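Local coordinates for uncharacterized protein AsqI (Emericella nidulans, PDB 5YY3) that catalyses, as a zinc-dependent cyclopenase of the tyrosinase family, the ring contraction of 4'-methoxycyclopenin to 4'-methoxyviridicatin in the biosynthesis of aspoquinolone mycotoxins, at residues P481-I495 against W507-D519. Residues are numbered along the deposited sequence; the frame is centred on the assembly and turned at random.
Sequences PSKENPQTLTLRLFI and WIEMDRATVQLTD
A classic beta bulge marks the antiparallel hairpin of strands 487-497 and 508-517, where M510 and D511 together face L493. The carbonyl oxygen of L493 takes two donors from the same face of its plane: M510 N at 2.8 Å, and D511 N in a longer, more bent bond of 3.3 Å. The extra residue shifts the register by one, and R492 with R512 on one flank gives way to F494 with E509 on the other. M510, turned toward strand 487-495, lays CB on L493 CD2 and, with CG anti to its carbonyl carbon (chi1 -66°), brings CG to 3.7 Å from I495 CG1; the bend at chi2 sets SD beside I495 CD1. The same side chain also touches Y467 of strand 461-475 and, from the hemocyanin-type helical domain, R224 of helix 210-231. The hairpin belongs to the Ig-like domain of the hemocyanin fold, and its leucine-rich face packs against other strands of the beta region: L491 CD1 touches V515 CG2 at 3.6 Å, while L491 reaches V471 and V515 reaches I523. D511, on this mostly apolar face, has its carboxylate engaged by R527 and by the indole N-H of W469. On the reverse face, E509 keeps CG anti to its backbone N (chi1 -167°), and this methylene sits over the F494 ring in a CH-pi contact, 4.2 Å from the centroid and displaced toward the rim. W507 CE3 meets F494 CB at 3.5 Å. Further along, T490 CG2 lies 3.6 Å from R512 CG and also over one face of the R492 guanidinium. R492 NH1 comes within 4.2 Å of R512 NE, a like-charge approach probably eased by the salt bridges of R492 to D582 and D598.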
ATOM      1  N   PRO A 481     -20.896  55.032  11.170  1.00 44.94           N
ATOM      2  CA  PRO A 481     -21.470  54.939   9.823  1.00 43.18           C
ATOM      3  C   PRO A 481     -22.963  55.244   9.866  1.00 40.99           C
ATOM      4  O   PRO A 481     -23.598  54.975  10.876  1.00 42.03           O
ATOM      5  CB  PRO A 481     -21.194  53.483   9.403  1.00 40.51           C
ATOM      6  CG  PRO A 481     -20.779  52.770  10.645  1.00 41.26           C
ATOM      7  CD  PRO A 481     -20.234  53.788  11.598  1.00 41.18           C
ATOM      8  N   SER A 482     -23.495  55.805   8.786  1.00 42.15           N
ATOM      9  CA  SER A 482     -24.908  56.182   8.709  1.00 43.83           C
ATOM     10  C   SER A 482     -25.446  55.856   7.328  1.00 39.76           C
ATOM     11  O   SER A 482     -24.692  55.442   6.451  1.00 44.84           O
ATOM     12  CB  SER A 482     -25.086  57.667   8.991  1.00 39.11           C
ATOM     13  OG  SER A 482     -24.347  58.428   8.045  1.00 45.83           O
ATOM     14  N   LYS A 483     -26.741  56.056   7.121  1.00 40.95           N
ATOM     15  CA  LYS A 483     -27.294  55.867   5.789  1.00 43.64           C
ATOM     16  C   LYS A 483     -26.806  56.999   4.885  1.00 47.11           C
ATOM     17  O   LYS A 483     -26.721  56.836   3.665  1.00 46.85           O
ATOM     18  CB  LYS A 483     -28.826  55.794   5.827  1.00 48.44           C
ATOM     19  CG  LYS A 483     -29.344  54.350   5.660  1.00 61.47           C
ATOM     20  CD  LYS A 483     -30.844  54.174   5.917  1.00 58.83           C
ATOM     21  CE  LYS A 483     -31.382  52.964   5.136  1.00 63.58           C
ATOM     22  NZ  LYS A 483     -32.851  53.034   4.843  1.00 62.55           N
ATOM     23  N   GLU A 484     -26.448  58.129   5.501  1.00 46.23           N
ATOM     24  CA  GLU A 484     -25.923  59.287   4.786  1.00 43.02           C
ATOM     25  C   GLU A 484     -24.445  59.126   4.445  1.00 45.95           C
ATOM     26  O   GLU A 484     -24.008  59.548   3.380  1.00 42.94           O
ATOM     27  CB  GLU A 484     -26.122  60.571   5.603  1.00 47.96           C
ATOM     28  CG  GLU A 484     -27.578  60.987   5.803  1.00 53.44           C
ATOM     29  CD  GLU A 484     -28.239  60.316   7.005  1.00 57.63           C
ATOM     30  OE1 GLU A 484     -27.571  59.520   7.698  1.00 60.70           O
ATOM     31  OE2 GLU A 484     -29.436  60.586   7.262  1.00 67.08           O
ATOM     32  N   ASN A 485     -23.678  58.540   5.363  1.00 47.10           N
ATOM     33  CA  ASN A 485     -22.252  58.270   5.139  1.00 40.43           C
ATOM     34  C   ASN A 485     -21.905  56.824   5.516  1.00 39.22           C
ATOM     35  O   ASN A 485     -21.419  56.569   6.625  1.00 38.69           O
ATOM     36  CB  ASN A 485     -21.399  59.256   5.940  1.00 33.86           C
ATOM     37  CG  ASN A 485     -19.913  59.197   5.586  1.00 35.99           C
ATOM     38  OD1 ASN A 485     -19.470  58.395   4.755  1.00 33.88           O
ATOM     39  ND2 ASN A 485     -19.136  60.077   6.213  1.00 42.52           N
ATOM     40  N   PRO A 486     -22.161  55.877   4.597  1.00 39.70           N
ATOM     41  CA  PRO A 486     -21.903  54.449   4.828  1.00 39.82           C
ATOM     42  C   PRO A 486     -20.411  54.134   4.941  1.00 39.34           C
ATOM     43  O   PRO A 486     -19.594  54.853   4.361  1.00 40.63           O
ATOM     44  CB  PRO A 486     -22.495  53.767   3.581  1.00 38.83           C
ATOM     45  CG  PRO A 486     -23.311  54.802   2.892  1.00 40.43           C
ATOM     46  CD  PRO A 486     -22.687  56.118   3.243  1.00 40.67           C
ATOM     47  N   GLN A 487     -20.066  53.088   5.689  1.00 38.43           N
ATOM     48  CA  GLN A 487     -18.710  52.534   5.662  1.00 36.21           C
ATOM     49  C   GLN A 487     -18.665  51.357   4.704  1.00 38.38           C
ATOM     50  O   GLN A 487     -19.409  50.386   4.871  1.00 35.69           O
ATOM     51  CB  GLN A 487     -18.261  52.083   7.047  1.00 37.52           C
ATOM     52  CG  GLN A 487     -16.822  51.613   7.088  1.00 32.44           C
ATOM     53  CD  GLN A 487     -16.347  51.370   8.508  1.00 29.81           C
ATOM     54  OE1 GLN A 487     -17.153  51.286   9.426  1.00 35.11           O
ATOM     55  NE2 GLN A 487     -15.042  51.282   8.697  1.00 27.57           N
ATOM     56  N   THR A 488     -17.806  51.441   3.697  1.00 35.06           N
ATOM     57  CA  THR A 488     -17.663  50.349   2.755  1.00 34.90           C
ATOM     58  C   THR A 488     -16.317  49.664   2.904  1.00 32.92           C
ATOM     59  O   THR A 488     -15.289  50.303   2.850  1.00 31.44           O
ATOM     60  CB  THR A 488     -17.829  50.836   1.328  1.00 38.91           C
ATOM     61  OG1 THR A 488     -19.208  51.159   1.120  1.00 44.05           O
ATOM     62  CG2 THR A 488     -17.407  49.744   0.333  1.00 38.94           C
ATOM     63  N   LEU A 489     -16.335  48.354   3.107  1.00 36.68           N
ATOM     64  CA  LEU A 489     -15.102  47.584   3.269  1.00 34.77           C
ATOM     65  C   LEU A 489     -15.197  46.288   2.476  1.00 27.25           C
ATOM     66  O   LEU A 489     -16.253  45.937   1.971  1.00 27.93           O
ATOM     67  CB  LEU A 489     -14.842  47.313   4.752  1.00 27.53           C
ATOM     68  CG  LEU A 489     -16.020  46.578   5.377  1.00 31.39           C
ATOM     69  CD1 LEU A 489     -15.700  45.113   5.649  1.00 30.71           C
ATOM     70  CD2 LEU A 489     -16.528  47.299   6.621  1.00 34.31           C
ATOM     71  N   THR A 490     -14.077  45.602   2.346  1.00 26.05           N
ATOM     72  CA  THR A 490     -14.039  44.351   1.602  1.00 27.33           C
ATOM     73  C   THR A 490     -13.559  43.224   2.514  1.00 26.57           C
ATOM     74  O   THR A 490     -12.550  43.364   3.217  1.00 24.61           O
ATOM     75  CB  THR A 490     -13.125  44.453   0.360  1.00 28.16           C
ATOM     76  OG1 THR A 490     -13.657  45.422  -0.549  1.00 35.63           O
ATOM     77  CG2 THR A 490     -13.016  43.094  -0.365  1.00 28.33           C
ATOM     78  N   LEU A 491     -14.317  42.126   2.522  1.00 26.68           N
ATOM     79  CA  LEU A 491     -13.977  40.938   3.306  1.00 25.54           C
ATOM     80  C   LEU A 491     -13.266  39.945   2.399  1.00 27.38           C
ATOM     81  O   LEU A 491     -13.782  39.594   1.333  1.00 25.87           O
ATOM     82  CB  LEU A 491     -15.226  40.298   3.914  1.00 23.86           C
ATOM     83  CG  LEU A 491     -15.985  41.095   4.970  1.00 22.24           C
ATOM     84  CD1 LEU A 491     -17.174  40.305   5.429  1.00 22.03           C
ATOM     85  CD2 LEU A 491     -15.078  41.426   6.146  1.00 24.50           C
ATOM     86  N   ARG A 492     -12.085  39.500   2.821  1.00 23.19           N
ATOM     87  CA  ARG A 492     -11.298  38.568   2.029  1.00 24.85           C
ATOM     88  C   ARG A 492     -11.116  37.246   2.762  1.00 24.51           C
ATOM     89  O   ARG A 492     -10.486  37.199   3.827  1.00 24.97           O
ATOM     90  CB  ARG A 492      -9.936  39.176   1.689  1.00 26.80           C
ATOM     91  CG  ARG A 492     -10.037  40.539   1.056  1.00 24.03           C
ATOM     92  CD  ARG A 492      -8.684  41.187   0.955  1.00 27.02           C
ATOM     93  NE  ARG A 492      -8.789  42.472   0.288  1.00 29.83           N
ATOM     94  CZ  ARG A 492      -8.650  42.646  -1.016  1.00 32.14           C
ATOM     95  NH1 ARG A 492      -8.377  41.607  -1.793  1.00 29.02           N
ATOM     96  NH2 ARG A 492      -8.776  43.858  -1.536  1.00 35.10           N
ATOM     97  N   LEU A 493     -11.659  36.180   2.186  1.00 18.00           N
ATOM     98  CA  LEU A 493     -11.649  34.867   2.825  1.00 22.01           C
ATOM     99  C   LEU A 493     -10.678  33.875   2.166  1.00 25.16           C
ATOM    100  O   LEU A 493     -10.726  33.648   0.947  1.00 24.21           O
ATOM    101  CB  LEU A 493     -13.057  34.267   2.819  1.00 19.91           C
ATOM    102  CG  LEU A 493     -13.170  32.806   3.264  1.00 21.26           C
ATOM    103  CD1 LEU A 493     -12.992  32.661   4.749  1.00 19.25           C
ATOM    104  CD2 LEU A 493     -14.480  32.192   2.812  1.00 23.67           C
ATOM    105  N   PHE A 494      -9.816  33.290   2.998  1.00 21.80           N
ATOM    106  CA  PHE A 494      -8.869  32.262   2.599  1.00 19.65           C
ATOM    107  C   PHE A 494      -8.976  31.043   3.525  1.00 24.78           C
ATOM    108  O   PHE A 494      -9.346  31.171   4.705  1.00 23.31           O
ATOM    109  CB  PHE A 494      -7.433  32.795   2.640  1.00 21.57           C
ATOM    110  CG  PHE A 494      -7.113  33.832   1.585  1.00 23.78           C
ATOM    111  CD1 PHE A 494      -7.479  35.163   1.759  1.00 21.76           C
ATOM    112  CD2 PHE A 494      -6.384  33.482   0.446  1.00 21.89           C
ATOM    113  CE1 PHE A 494      -7.165  36.124   0.804  1.00 22.68           C
ATOM    114  CE2 PHE A 494      -6.056  34.434  -0.515  1.00 26.05           C
ATOM    115  CZ  PHE A 494      -6.447  35.764  -0.339  1.00 25.67           C
ATOM    116  N   ILE A 495      -8.650  29.863   2.996  1.00 23.26           N
ATOM    117  CA  ILE A 495      -8.471  28.676   3.829  1.00 23.80           C
ATOM    118  C   ILE A 495      -7.123  28.025   3.553  1.00 24.30           C
ATOM    119  O   ILE A 495      -6.495  28.260   2.522  1.00 22.08           O
ATOM    120  CB  ILE A 495      -9.581  27.624   3.612  1.00 23.27           C
ATOM    121  CG1 ILE A 495      -9.490  27.018   2.195  1.00 19.67           C
ATOM    122  CG2 ILE A 495     -10.973  28.221   3.945  1.00 17.81           C
ATOM    123  CD1 ILE A 495     -10.555  25.958   1.903  1.00 18.51           C
ATOM    124  N   TRP A 507      -2.147  29.352   1.228  1.00 20.29           N
ATOM    125  CA  TRP A 507      -3.478  29.844   1.472  1.00 20.58           C
ATOM    126  C   TRP A 507      -4.260  29.897   0.174  1.00 21.27           C
ATOM    127  O   TRP A 507      -3.797  30.444  -0.831  1.00 24.16           O
ATOM    128  CB  TRP A 507      -3.426  31.207   2.163  1.00 19.41           C
ATOM    129  CG  TRP A 507      -3.099  31.041   3.595  1.00 17.52           C
ATOM    130  CD1 TRP A 507      -1.846  30.998   4.156  1.00 21.98           C
ATOM    131  CD2 TRP A 507      -4.028  30.839   4.670  1.00 18.52           C
ATOM    132  NE1 TRP A 507      -1.944  30.803   5.516  1.00 20.09           N
ATOM    133  CE2 TRP A 507      -3.273  30.703   5.856  1.00 22.00           C
ATOM    134  CE3 TRP A 507      -5.425  30.777   4.747  1.00 19.71           C
ATOM    135  CZ2 TRP A 507      -3.867  30.502   7.102  1.00 20.32           C
ATOM    136  CZ3 TRP A 507      -6.019  30.571   5.995  1.00 21.99           C
ATOM    137  CH2 TRP A 507      -5.240  30.437   7.152  1.00 21.82           C
ATOM    138  N   ILE A 508      -5.443  29.299   0.222  1.00 21.59           N
ATOM    139  CA  ILE A 508      -6.364  29.192  -0.905  1.00 20.48           C
ATOM    140  C   ILE A 508      -7.472  30.254  -0.814  1.00 24.41           C
ATOM    141  O   ILE A 508      -8.176  30.330   0.201  1.00 21.90           O
ATOM    142  CB  ILE A 508      -7.019  27.806  -0.929  1.00 20.35           C
ATOM    143  CG1 ILE A 508      -5.972  26.706  -1.117  1.00 20.08           C
ATOM    144  CG2 ILE A 508      -8.127  27.748  -1.966  1.00 18.86           C
ATOM    145  CD1 ILE A 508      -6.535  25.301  -0.936  1.00 23.84           C
ATOM    146  N   GLU A 509      -7.638  31.064  -1.861  1.00 23.11           N
ATOM    147  CA  GLU A 509      -8.656  32.101  -1.848  1.00 23.20           C
ATOM    148  C   GLU A 509     -10.033  31.496  -2.071  1.00 22.30           C
ATOM    149  O   GLU A 509     -10.234  30.726  -3.001  1.00 25.60           O
ATOM    150  CB  GLU A 509      -8.373  33.179  -2.905  1.00 26.90           C
ATOM    151  CG  GLU A 509      -9.246  34.446  -2.709  1.00 26.59           C
ATOM    152  CD  GLU A 509      -9.211  35.409  -3.889  1.00 32.16           C
ATOM    153  OE1 GLU A 509      -8.443  35.148  -4.829  1.00 33.13           O
ATOM    154  OE2 GLU A 509      -9.962  36.422  -3.888  1.00 31.66           O
ATOM    155  N   MET A 510     -10.986  31.865  -1.222  1.00 23.36           N
ATOM    156  CA  MET A 510     -12.321  31.283  -1.264  1.00 18.66           C
ATOM    157  C   MET A 510     -13.399  32.321  -1.571  1.00 21.77           C
ATOM    158  O   MET A 510     -14.486  31.989  -2.071  1.00 22.60           O
ATOM    159  CB  MET A 510     -12.619  30.585   0.067  1.00 20.31           C
ATOM    160  CG  MET A 510     -11.714  29.364   0.323  1.00 22.06           C
ATOM    161  SD  MET A 510     -11.946  28.089  -0.949  1.00 20.79           S
ATOM    162  CE  MET A 510     -13.563  27.482  -0.463  1.00 19.54           C
ATOM    163  N   ASP A 511     -13.099  33.585  -1.286  1.00 22.05           N
ATOM    164  CA  ASP A 511     -14.089  34.635  -1.501  1.00 25.08           C
ATOM    165  C   ASP A 511     -13.527  36.021  -1.255  1.00 24.76           C
ATOM    166  O   ASP A 511     -12.545  36.197  -0.522  1.00 22.34           O
ATOM    167  CB  ASP A 511     -15.308  34.433  -0.596  1.00 23.36           C
ATOM    168  CG  ASP A 511     -16.588  34.970  -1.215  1.00 22.66           C
ATOM    169  OD1 ASP A 511     -16.512  35.633  -2.278  1.00 25.36           O
ATOM    170  OD2 ASP A 511     -17.669  34.726  -0.638  1.00 23.10           O
ATOM    171  N   ARG A 512     -14.188  36.993  -1.875  1.00 27.78           N
ATOM    172  CA  ARG A 512     -13.914  38.419  -1.704  1.00 31.17           C
ATOM    173  C   ARG A 512     -15.247  39.148  -1.797  1.00 33.04           C
ATOM    174  O   ARG A 512     -15.929  39.042  -2.819  1.00 29.56           O
ATOM    175  CB  ARG A 512     -12.955  38.934  -2.773  1.00 32.69           C
ATOM    176  CG  ARG A 512     -12.331  40.256  -2.426  1.00 33.69           C
ATOM    177  CD  ARG A 512     -12.006  41.065  -3.667  1.00 42.91           C
ATOM    178  NE  ARG A 512     -11.159  40.337  -4.611  1.00 52.91           N
ATOM    179  CZ  ARG A 512     -11.415  40.228  -5.912  1.00 50.30           C
ATOM    180  NH1 ARG A 512     -12.494  40.804  -6.428  1.00 53.44           N
ATOM    181  NH2 ARG A 512     -10.587  39.551  -6.695  1.00 52.76           N
ATOM    182  N   ALA A 513     -15.643  39.861  -0.745  1.00 25.83           N
ATOM    183  CA  ALA A 513     -16.982  40.435  -0.730  1.00 32.56           C
ATOM    184  C   ALA A 513     -17.042  41.807  -0.080  1.00 32.19           C
ATOM    185  O   ALA A 513     -16.498  42.037   1.006  1.00 31.21           O
ATOM    186  CB  ALA A 513     -17.944  39.494  -0.035  1.00 30.07           C
ATOM    187  N   THR A 514     -17.728  42.712  -0.762  1.00 34.98           N
ATOM    188  CA  THR A 514     -17.936  44.059  -0.261  1.00 33.50           C
ATOM    189  C   THR A 514     -19.001  44.059   0.832  1.00 35.92           C
ATOM    190  O   THR A 514     -20.022  43.388   0.729  1.00 34.13           O
ATOM    191  CB  THR A 514     -18.332  45.012  -1.401  1.00 36.41           C
ATOM    192  OG1 THR A 514     -17.200  45.198  -2.262  1.00 33.95           O
ATOM    193  CG2 THR A 514     -18.765  46.361  -0.858  1.00 34.78           C
ATOM    194  N   VAL A 515     -18.742  44.782   1.908  1.00 33.44           N
ATOM    195  CA  VAL A 515     -19.762  44.970   2.919  1.00 33.83           C
ATOM    196  C   VAL A 515     -19.982  46.461   3.095  1.00 34.70           C
ATOM    197  O   VAL A 515     -19.033  47.237   3.085  1.00 35.89           O
ATOM    198  CB  VAL A 515     -19.367  44.317   4.250  1.00 32.18           C
ATOM    199  CG1 VAL A 515     -20.374  44.651   5.328  1.00 35.22           C
ATOM    200  CG2 VAL A 515     -19.281  42.817   4.066  1.00 34.88           C
ATOM    201  N   GLN A 516     -21.236  46.860   3.236  1.00 33.57           N
ATOM    202  CA  GLN A 516     -21.546  48.253   3.488  1.00 37.11           C
ATOM    203  C   GLN A 516     -22.236  48.383   4.843  1.00 41.52           C
ATOM    204  O   GLN A 516     -23.277  47.762   5.083  1.00 36.16           O
ATOM    205  CB  GLN A 516     -22.426  48.815   2.370  1.00 37.38           C
ATOM    206  CG  GLN A 516     -22.529  50.322   2.381  1.00 45.62           C
ATOM    207  CD  GLN A 516     -23.593  50.842   1.424  1.00 52.71           C
ATOM    208  OE1 GLN A 516     -23.271  51.361   0.352  1.00 48.16           O
ATOM    209  NE2 GLN A 516     -24.872  50.717   1.815  1.00 45.70           N
ATOM    210  N   LEU A 517     -21.647  49.169   5.738  1.00 38.03           N
ATOM    211  CA  LEU A 517     -22.251  49.393   7.044  1.00 37.23           C
ATOM    212  C   LEU A 517     -22.947  50.750   7.081  1.00 40.83           C
ATOM    213  O   LEU A 517     -22.481  51.725   6.487  1.00 41.42           O
ATOM    214  CB  LEU A 517     -21.203  49.298   8.161  1.00 35.39           C
ATOM    215  CG  LEU A 517     -20.397  47.995   8.228  1.00 35.19           C
ATOM    216  CD1 LEU A 517     -19.492  47.983   9.448  1.00 28.66           C
ATOM    217  CD2 LEU A 517     -21.325  46.780   8.215  1.00 33.92           C
ATOM    218  N   THR A 518     -24.071  50.802   7.781  1.00 44.08           N
ATOM    219  CA  THR A 518     -24.807  52.046   7.954  1.00 41.95           C
ATOM    220  C   THR A 518     -25.145  52.308   9.431  1.00 41.87           C
ATOM    221  O   THR A 518     -25.841  53.266   9.736  1.00 47.78           O
ATOM    222  CB  THR A 518     -26.092  52.032   7.095  1.00 43.75           C
ATOM    223  OG1 THR A 518     -26.778  50.789   7.275  1.00 47.85           O
ATOM    224  CG2 THR A 518     -25.739  52.156   5.625  1.00 44.96           C
ATOM    225  N   ASP A 519     -24.628  51.467  10.333  1.00 39.80           N
ATOM    226  CA  ASP A 519     -24.883  51.568  11.779  1.00 42.87           C
ATOM    227  C   ASP A 519     -23.641  51.345  12.611  1.00 42.51           C
ATOM    228  O   ASP A 519     -22.618  50.874  12.118  1.00 40.56           O
ATOM    229  CB  ASP A 519     -25.918  50.534  12.265  1.00 50.19           C
ATOM    230  CG  ASP A 519     -27.309  50.851  11.824  1.00 55.14           C
ATOM    231  OD1 ASP A 519     -27.551  52.016  11.437  1.00 56.72           O
ATOM    232  OD2 ASP A 519     -28.162  49.938  11.888  1.00 57.95           O
TER